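Local coordinates for SusD superfamily protein (Parabacteroides distasonis, PDB 3OTN) that probably binds carbohydrate or another nutrient at the bacterial outer membrane, in the manner of SusD-like proteins, at residues A195-L199 with M366-A370; V443-G447 with T457-L461. One frame throughout, in Å; residues are numbered along the deposited sequence.

Contact 1: residues A195-L199 with M366-A370; sequences ADVYL and MYAEA
Met366, a selenomethionine, and Leu199 interlock between helices 187-202 and 360-375, two helices of the largely alpha-helical SusD fold, whose sequence families belong to the TPR clan. The segment axes run in the same direction at 29° and come no closer than 10.7 Å, a separation wide enough that long side chains, not backbone, must bridge it. Met366 and Leu199 share this almost equally. Met366 CG stands anti to the carbonyl carbon (chi1 -71°) and the chain then extends to the selenium, reaching across to helix 187-202, where Met366 SE rests 3.5 Å from Asp196 CB and the two side chains cross at about a right angle. A bend at chi3 swings the methyl back along that helix, bringing Met366 CE within 4.2 Å of Ala195 CB.

One turn further on, Leu199 returns the reach in the other direction, its branches divided between two neighbours. Leu199 CD2 lies 3.9 Å from Met366 CG, while CD1 faces the small methyl of Ala370, at 4.5 Å from its CB. Here the backbones draw nearest, with Leu199 CA and Ala370 CA 6.4 Å apart.

The two acids at the border of this apolar patch turn their polar ends to other parts of the fold. Asp196 OD2 bonds to Tyr358 OH, and Glu369 OE2 takes a salt bridge from Arg430 and a hydrogen bond from Trp411 NE1. Both Glu369 oxygens and Asp196 OD2 thus have hydrogen-bonding partners outside the interface. Helix 403-418 also packs against this region, with Arg414 touching both Met366 and Glu369. Held in this way, the extended Glu369 chain passes Leu199 at about a right angle, with Glu369 CG 4.2 Å from Leu199 CD1 and Glu369 OE1 4.1 Å from Leu199 CD2.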
loop_
_atom_site.group_PDB
_atom_site.type_symbol
_atom_site.label_atom_id
_atom_site.label_comp_id
_atom_site.label_asym_id
_atom_site.label_seq_id
_atom_site.Cartn_x
_atom_site.Cartn_y
_atom_site.Cartn_z
ATOM N N ALA A 195 11.369 7.581 -4.279
ATOM C CA ALA A 195 10.811 8.800 -3.661
ATOM C C ALA A 195 10.284 8.511 -2.232
ATOM O O ALA A 195 10.548 9.238 -1.280
ATOM C CB ALA A 195 9.698 9.408 -4.530
ATOM N N ASP A 196 9.556 7.427 -2.116
ATOM C CA ASP A 196 8.929 7.030 -0.879
ATOM C C ASP A 196 10.001 6.605 0.150
ATOM O O ASP A 196 9.907 6.961 1.352
ATOM C CB ASP A 196 7.938 5.895 -1.176
ATOM C CG ASP A 196 6.890 5.686 -0.084
ATOM O OD1 ASP A 196 6.917 6.366 0.953
ATOM O OD2 ASP A 196 6.042 4.778 -0.260
ATOM N N VAL A 197 11.005 5.859 -0.312
ATOM C CA VAL A 197 12.126 5.463 0.535
ATOM C C VAL A 197 12.826 6.670 1.164
ATOM O O VAL A 197 12.981 6.738 2.364
ATOM C CB VAL A 197 13.128 4.557 -0.230
ATOM C CG1 VAL A 197 14.449 4.422 0.518
ATOM C CG2 VAL A 197 12.465 3.171 -0.487
ATOM N N TYR A 198 13.213 7.631 0.346
ATOM C CA TYR A 198 13.882 8.816 0.843
ATOM C C TYR A 198 13.004 9.733 1.705
ATOM O O TYR A 198 13.477 10.271 2.703
ATOM C CB TYR A 198 14.439 9.594 -0.341
ATOM C CG TYR A 198 15.724 9.062 -0.928
ATOM C CD1 TYR A 198 16.778 8.603 -0.107
ATOM C CD2 TYR A 198 15.969 9.168 -2.284
ATOM C CE1 TYR A 198 17.995 8.211 -0.642
ATOM C CE2 TYR A 198 17.195 8.765 -2.828
ATOM C CZ TYR A 198 18.199 8.291 -2.020
ATOM O OH TYR A 198 19.431 7.934 -2.579
ATOM N N LEU A 199 11.723 9.888 1.334
ATOM C CA LEU A 199 10.775 10.634 2.151
ATOM C C LEU A 199 10.645 10.007 3.544
ATOM O O LEU A 199 10.653 10.725 4.552
ATOM C CB LEU A 199 9.398 10.699 1.475
ATOM C CG LEU A 199 8.256 11.396 2.218
ATOM C CD1 LEU A 199 8.608 12.838 2.553
ATOM C CD2 LEU A 199 6.914 11.244 1.373
HETATM N N MSE A 366 3.537 12.995 -2.722
HETATM C CA MSE A 366 4.911 12.802 -2.214
HETATM C C MSE A 366 5.847 13.898 -2.685
HETATM O O MSE A 366 6.677 14.342 -1.902
HETATM C CB MSE A 366 5.470 11.423 -2.585
HETATM C CG MSE A 366 4.814 10.289 -1.828
HETATM SE SE MSE A 366 5.884 8.666 -1.977
HETATM C CE MSE A 366 5.706 8.323 -3.853
ATOM N N TYR A 367 5.702 14.353 -3.938
ATOM C CA TYR A 367 6.468 15.522 -4.395
ATOM C C TYR A 367 6.156 16.764 -3.558
ATOM O O TYR A 367 7.096 17.407 -3.058
ATOM C CB TYR A 367 6.292 15.868 -5.888
ATOM C CG TYR A 367 7.090 17.129 -6.253
ATOM C CD1 TYR A 367 8.455 17.071 -6.513
ATOM C CD2 TYR A 367 6.477 18.382 -6.277
ATOM C CE1 TYR A 367 9.190 18.242 -6.791
ATOM C CE2 TYR A 367 7.191 19.537 -6.574
ATOM C CZ TYR A 367 8.554 19.450 -6.824
ATOM O OH TYR A 367 9.252 20.589 -7.103
ATOM N N ALA A 368 4.870 17.124 -3.432
ATOM C CA ALA A 368 4.459 18.303 -2.632
ATOM C C ALA A 368 5.008 18.228 -1.204
ATOM O O ALA A 368 5.497 19.231 -0.676
ATOM C CB ALA A 368 2.933 18.477 -2.592
ATOM N N GLU A 369 4.919 17.051 -0.589
ATOM C CA GLU A 369 5.388 16.877 0.790
ATOM C C GLU A 369 6.890 17.043 0.913
ATOM O O GLU A 369 7.364 17.813 1.735
ATOM C CB GLU A 369 4.913 15.540 1.388
ATOM C CG GLU A 369 5.337 15.389 2.861
ATOM C CD GLU A 369 4.681 14.214 3.603
ATOM O OE1 GLU A 369 3.882 13.497 3.007
ATOM O OE2 GLU A 369 4.953 14.052 4.815
ATOM N N ALA A 370 7.642 16.329 0.092
ATOM C CA ALA A 370 9.101 16.436 0.093
ATOM C C ALA A 370 9.582 17.858 -0.211
ATOM O O ALA A 370 10.532 18.359 0.424
ATOM C CB ALA A 370 9.712 15.444 -0.927
#

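Contact 2: residues V443-G447 with T457-L461; sequences VDFIG and TETQL
Phe445 and Ile446 follow directly on strand 442-444, and the facing backbone is extended at Thr457 and turns from Glu458 into the 3-10 segment 459-461, with Ile446 CA and Thr457 CA 4.8 Å apart. Phe445 carries its ring across to that turn, CG lying anti to the backbone N (chi1 -179°). Leu461 CD2 sits over one face in a CH-pi contact, 3.7 Å from the ring centroid and offset toward the rim. At the edge, in the ring plane, Thr457 O lies 3.8 Å from Phe445 CE1, while Gln460 O approaches Phe445 CZ to 3.6 Å. A serine in place of Phe445 would probably leave the Leu461 methyl without its aromatic face and open a gap between the strand end and the turn.

Nearer the surface, in one of its two conformers, Glu458 crosses Ile446 at about a right angle, its aliphatic CG meeting Ile446 CD1 at 3.8 Å.

The turn holds its own shape. Gln460 bends at chi2 and brings OE1 back to Thr457, where it accepts from Thr457 N at 2.7 Å (162° at the hydrogen) and from Thr457 OG1 at 2.9 Å. Two donors thus fix the amide's oxygen. Thr457 OG1 in turn accepts from Thr459 N, an ST turn that leads into the 3-10 turn packed against the end of the two-stranded antiparallel hairpin 433-435/442-444.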
loop_
_atom_site.group_PDB
_atom_site.type_symbol
_atom_site.label_atom_id
_atom_site.label_comp_id
_atom_site.label_asym_id
_atom_site.label_seq_id
_atom_site.Cartn_x
_atom_site.Cartn_y
_atom_site.Cartn_z
ATOM N N VAL A 443 -2.333 15.422 15.602
ATOM C CA VAL A 443 -1.931 15.254 16.998
ATOM C C VAL A 443 -0.814 14.216 17.045
ATOM O O VAL A 443 -0.651 13.440 16.114
ATOM C CB VAL A 443 -3.124 14.872 17.913
ATOM C CG1 VAL A 443 -4.296 15.826 17.697
ATOM C CG2 VAL A 443 -3.599 13.472 17.638
ATOM N N ASP A 444 -0.026 14.212 18.119
ATOM C CA ASP A 444 1.053 13.259 18.225
ATOM C C ASP A 444 0.514 11.851 18.288
ATOM O O ASP A 444 -0.491 11.587 18.967
ATOM C CB ASP A 444 1.912 13.519 19.455
ATOM C CG ASP A 444 2.747 14.762 19.320
ATOM O OD1 ASP A 444 2.848 15.323 18.200
ATOM O OD2 ASP A 444 3.298 15.164 20.354
ATOM N N PHE A 445 1.187 10.958 17.561
ATOM C CA PHE A 445 0.859 9.538 17.572
ATOM C C PHE A 445 0.874 9.031 19.011
ATOM O O PHE A 445 -0.096 8.416 19.436
ATOM C CB PHE A 445 1.869 8.798 16.704
ATOM C CG PHE A 445 1.647 7.303 16.588
ATOM C CD1 PHE A 445 1.950 6.440 17.635
ATOM C CD2 PHE A 445 1.290 6.748 15.364
ATOM C CE1 PHE A 445 1.810 5.069 17.488
ATOM C CE2 PHE A 445 1.169 5.395 15.212
ATOM C CZ PHE A 445 1.425 4.545 16.288
ATOM N N ILE A 446 1.965 9.297 19.742
ATOM C CA ILE A 446 2.136 8.823 21.123
ATOM C C ILE A 446 1.257 9.726 22.006
ATOM O O ILE A 446 1.495 10.922 22.118
ATOM C CB ILE A 446 3.624 8.860 21.572
ATOM C CG1 ILE A 446 4.465 7.856 20.764
ATOM C CG2 ILE A 446 3.775 8.526 23.090
ATOM C CD1 ILE A 446 5.964 8.078 20.913
ATOM N N GLY A 447 0.211 9.160 22.586
ATOM C CA GLY A 447 -0.837 9.930 23.253
ATOM C C GLY A 447 -2.169 9.985 22.516
ATOM O O GLY A 447 -3.180 10.323 23.140
ATOM N N THR A 457 0.836 4.227 22.382
ATOM C CA THR A 457 2.127 4.373 23.007
ATOM C C THR A 457 3.231 4.056 21.999
ATOM O O THR A 457 2.955 3.753 20.816
ATOM C CB THR A 457 2.243 3.420 24.206
ATOM O OG1 THR A 457 2.398 2.056 23.756
ATOM C CG2 THR A 457 1.016 3.554 25.158
ATOM N N GLU A 458 4.484 4.088 22.458
ATOM C CA GLU A 458 5.640 3.697 21.644
ATOM C C GLU A 458 5.481 2.278 21.034
ATOM O O GLU A 458 5.944 2.000 19.911
ATOM C CB GLU A 458 6.932 3.796 22.479
ATOM C CG GLU A 458 7.347 5.224 22.917
ATOM C CD GLU A 458 6.675 5.763 24.208
ATOM O OE1 GLU A 458 5.734 5.145 24.784
ATOM O OE2 GLU A 458 7.105 6.848 24.630
ATOM N N THR A 459 4.828 1.382 21.772
ATOM C CA THR A 459 4.576 0.004 21.313
ATOM C C THR A 459 3.905 -0.088 19.943
ATOM O O THR A 459 4.328 -0.888 19.091
ATOM C CB THR A 459 3.732 -0.753 22.354
ATOM O OG1 THR A 459 4.418 -0.708 23.604
ATOM C CG2 THR A 459 3.476 -2.203 21.954
ATOM N N GLN A 460 2.904 0.769 19.721
ATOM C CA GLN A 460 2.079 0.720 18.509
ATOM C C GLN A 460 2.812 1.240 17.260
ATOM O O GLN A 460 2.317 1.055 16.155
ATOM C CB GLN A 460 0.770 1.477 18.696
ATOM C CG GLN A 460 -0.290 0.759 19.542
ATOM C CD GLN A 460 0.050 0.669 21.018
ATOM O OE1 GLN A 460 0.541 1.631 21.630
ATOM N NE2 GLN A 460 -0.229 -0.490 21.610
ATOM N N LEU A 461 3.987 1.862 17.439
ATOM C CA LEU A 461 4.825 2.275 16.296
ATOM C C LEU A 461 5.303 1.116 15.389
ATOM O O LEU A 461 5.659 1.350 14.225
ATOM C CB LEU A 461 6.054 3.050 16.788
ATOM C CG LEU A 461 5.803 4.423 17.438
ATOM C CD1 LEU A 461 7.087 4.934 18.102
ATOM C CD2 LEU A 461 5.252 5.416 16.443
#

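Overall arrangement
Contact 1 joins helices 187-202 and 360-375 across 166 intervening residues, whereas contact 2 closes locally over nine, between the end of strand 442-444 and the loop before helix 467-472. They come in series along the chain. Their centres are 22 Å apart and their nearest atoms about 13 Å, so neither touches the other and they share no helix or strand. Contact 1 is wholly buried, uniting the early helical part of the protein with the later one; contact 2 lies farther out, at the surface, and shapes a loop within the later part alone.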